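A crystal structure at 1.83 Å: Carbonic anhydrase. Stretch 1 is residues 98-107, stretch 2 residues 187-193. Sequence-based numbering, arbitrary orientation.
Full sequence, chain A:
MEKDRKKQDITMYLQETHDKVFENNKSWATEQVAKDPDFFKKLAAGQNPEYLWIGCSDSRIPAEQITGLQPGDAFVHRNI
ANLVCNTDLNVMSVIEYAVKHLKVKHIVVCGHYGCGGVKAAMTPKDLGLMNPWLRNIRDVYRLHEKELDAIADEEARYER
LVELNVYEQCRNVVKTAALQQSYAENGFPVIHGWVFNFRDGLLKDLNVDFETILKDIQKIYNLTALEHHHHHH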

# COMPACT_ATOMS: atom_id res chain seq x y z
N ALA A 98 -2.00 0.58 18.17
CA ALA A 98 -1.48 -0.05 19.38
C ALA A 98 -0.86 0.98 20.31
O ALA A 98 -1.04 0.92 21.54
N VAL A 99 -0.13 1.94 19.74
CA VAL A 99 0.56 2.92 20.58
C VAL A 99 -0.40 3.97 21.10
O VAL A 99 -0.42 4.29 22.29
N LYS A 100 -1.20 4.51 20.20
CA LYS A 100 -2.02 5.67 20.55
C LYS A 100 -3.33 5.33 21.25
O LYS A 100 -3.75 6.03 22.17
N HIS A 101 -3.97 4.25 20.82
CA HIS A 101 -5.30 3.93 21.32
C HIS A 101 -5.31 2.75 22.31
O HIS A 101 -6.11 2.74 23.25
N LEU A 102 -4.42 1.78 22.13
CA LEU A 102 -4.31 0.70 23.11
C LEU A 102 -3.29 0.99 24.23
O LEU A 102 -3.34 0.36 25.28
N LYS A 103 -2.38 1.94 23.97
CA LYS A 103 -1.37 2.33 24.97
C LYS A 103 -0.53 1.14 25.41
O LYS A 103 -0.27 0.91 26.60
N VAL A 104 -0.11 0.37 24.41
CA VAL A 104 0.78 -0.74 24.55
C VAL A 104 2.08 -0.28 25.25
O VAL A 104 2.53 0.84 25.01
N LYS A 105 2.64 -1.10 26.15
CA LYS A 105 3.86 -0.72 26.85
C LYS A 105 5.12 -1.23 26.14
O LYS A 105 6.23 -0.71 26.38
N HIS A 106 4.94 -2.23 25.28
CA HIS A 106 6.04 -2.87 24.60
C HIS A 106 5.69 -3.10 23.13
O HIS A 106 4.56 -3.44 22.80
N ILE A 107 6.67 -2.94 22.25
CA ILE A 107 6.50 -3.39 20.87
C ILE A 107 7.66 -4.34 20.60
O ILE A 107 8.80 -3.99 20.84
N GLY A 187 7.55 7.74 28.17
CA GLY A 187 8.63 6.80 28.42
C GLY A 187 8.29 5.39 27.95
O GLY A 187 9.07 4.44 28.16
N PHE A 188 7.12 5.24 27.33
CA PHE A 188 6.73 3.97 26.71
C PHE A 188 6.05 4.26 25.37
O PHE A 188 5.64 5.39 25.13
N PRO A 189 5.95 3.25 24.47
CA PRO A 189 6.44 1.87 24.56
C PRO A 189 7.94 1.77 24.37
O PRO A 189 8.57 2.65 23.77
N VAL A 190 8.52 0.70 24.88
CA VAL A 190 9.89 0.41 24.53
C VAL A 190 9.87 -0.71 23.50
O VAL A 190 8.93 -1.51 23.43
N ILE A 191 10.91 -0.74 22.71
CA ILE A 191 10.97 -1.62 21.56
C ILE A 191 11.98 -2.73 21.76
O ILE A 191 13.10 -2.48 22.25
N HIS A 192 11.60 -3.95 21.39
CA HIS A 192 12.48 -5.10 21.53
C HIS A 192 12.64 -5.82 20.21
O HIS A 192 11.69 -5.87 19.42
N GLY A 193 13.84 -6.36 19.98
CA GLY A 193 14.08 -7.16 18.79
C GLY A 193 14.50 -8.53 19.28
O GLY A 193 15.53 -8.67 19.90

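What holds the two stretches together most firmly? The end of stretch 1, H106-I107, runs parallel to the strand that begins at V190, and a ladder of backbone hydrogen bonds joins them: V190 N donates to K105 O at 3.1 Å, I107 N to V190 O at 2.9 Å, and H192 N to I107 O at 2.9 Å. V190 thus uses both its amide and its carbonyl, as a parallel register requires, and I107 does the same. The side chains add one polar link, a hydrogen bond of 3.0 Å between H106 ND1 and H192 NE2. Both histidines adopt chi1 m, near -58° and -49°, and each nitrogen meets the other ring at its edge, so the rings lie rim to rim with centroids 5.2 Å apart and planes inclined by 35°. The CA-to-CB bond of H192 points sideways, but the end of its ring comes nearer to H106.

How does a charged side chain join the contact? K105 starts out away from stretch 2, yet its chain bends through chi2 p and chi4 p, so that its end returns over the ring of F188. There K105 NZ sits 4.2 Å from the F188 ring centroid and 27° off the ring normal, a cation-pi interaction over the face. F188, with chi1 p, points toward stretch 1, and its CD2 also reaches 3.5 Å from V104 O. K103 takes a different course: its end leads away from stretch 2, and K103 NZ instead bonds K100 O at 2.8 Å within its own stretch.

Where does the apolar packing gather? P189, which follows a cis peptide bond, points toward stretch 1 and meets three aliphatic side chains. Its CG lies 3.9 Å from I107 CD1 and 4.1 Å from V99 CG2, while its CB lies 4.3 Å from V104 CG1. I107 is m at chi1 and t at chi2, an extended form that carries CD1 to the proline ring; V99, with chi1 t, approaches from the helix. V104 has chi1 at 122°, between the usual wells.

How do the paired strands sort their remaining side chains? H106 and V190 share one face of the sheet, where V190, chi1 m, brings CG2 to 3.6 Å from H106 ND1, oblique to the ring. I107 and I191 occupy the other face, and I107 CB lies 4.1 Å from I191 CG1; I191 is also m at chi1 and t at chi2. Each bridged pair, H106 with V190 and I107 with I191, thus has its side chains on the same face of the sheet.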

# COMPACT_ATOMS: atom_id res chain seq x y z
CB ALA A 98 -0.45 -1.13 19.03
CB VAL A 99 1.63 3.63 19.78
CG1 VAL A 99 2.15 4.80 20.56
CG2 VAL A 99 2.76 2.64 19.44
CB LYS A 100 -2.25 6.55 19.33
CG LYS A 100 -1.27 7.72 19.26
CD LYS A 100 -1.16 8.32 17.87
CE LYS A 100 -0.50 9.69 17.93
NZ LYS A 100 -1.09 10.64 16.92
CB HIS A 101 -6.25 3.71 20.15
CG HIS A 101 -6.34 4.89 19.23
ND1 HIS A 101 -6.95 6.07 19.60
CD2 HIS A 101 -5.89 5.08 17.97
CE1 HIS A 101 -6.86 6.94 18.60
NE2 HIS A 101 -6.23 6.36 17.60
CB LEU A 102 -4.00 -0.65 22.44
CG LEU A 102 -5.12 -1.23 21.56
CD1 LEU A 102 -4.68 -2.49 20.82
CD2 LEU A 102 -6.34 -1.53 22.41
CB LYS A 103 -2.03 3.00 26.18
CG LYS A 103 -3.00 4.12 25.82
CD LYS A 103 -2.27 5.41 25.53
CE LYS A 103 -3.24 6.59 25.40
NZ LYS A 103 -2.79 7.58 24.36
CB VAL A 104 0.94 -1.33 23.12
CG1 VAL A 104 2.36 -1.37 22.63
CG2 VAL A 104 0.18 -2.65 22.98
CB LYS A 105 3.85 -1.27 28.28
CG LYS A 105 3.31 -0.31 29.33
CD LYS A 105 1.82 -0.18 29.32
CE LYS A 105 1.34 0.21 30.72
NZ LYS A 105 2.05 1.44 31.19
CB HIS A 106 6.33 -4.24 25.24
CG HIS A 106 6.65 -4.17 26.70
ND1 HIS A 106 7.91 -3.88 27.17
CD2 HIS A 106 5.87 -4.37 27.79
CE1 HIS A 106 7.90 -3.90 28.49
NE2 HIS A 106 6.67 -4.19 28.90
CB ILE A 107 6.56 -2.24 19.87
CG1 ILE A 107 5.44 -1.23 20.13
CG2 ILE A 107 6.37 -2.78 18.42
CD1 ILE A 107 5.43 -0.03 19.16
CB PHE A 188 5.85 3.12 27.66
CG PHE A 188 4.47 3.67 27.94
CD1 PHE A 188 4.15 4.18 29.19
CD2 PHE A 188 3.46 3.59 26.97
CE1 PHE A 188 2.88 4.66 29.45
CE2 PHE A 188 2.19 4.08 27.23
CZ PHE A 188 1.90 4.61 28.47
CB PRO A 189 5.73 1.17 23.39
CG PRO A 189 5.52 2.25 22.38
CD PRO A 189 5.18 3.47 23.23
CB VAL A 190 10.77 0.06 25.74
CG1 VAL A 190 10.89 1.27 26.69
CG2 VAL A 190 10.20 -1.14 26.48
CB ILE A 191 11.36 -0.78 20.36
CG1 ILE A 191 10.11 -0.13 19.81
CG2 ILE A 191 12.02 -1.61 19.29
CD1 ILE A 191 10.39 0.77 18.73
CB HIS A 192 11.90 -6.11 22.51
CG HIS A 192 11.43 -5.51 23.79
ND1 HIS A 192 12.24 -5.42 24.91
CD2 HIS A 192 10.22 -5.04 24.17
CE1 HIS A 192 11.55 -4.87 25.90
NE2 HIS A 192 10.32 -4.64 25.48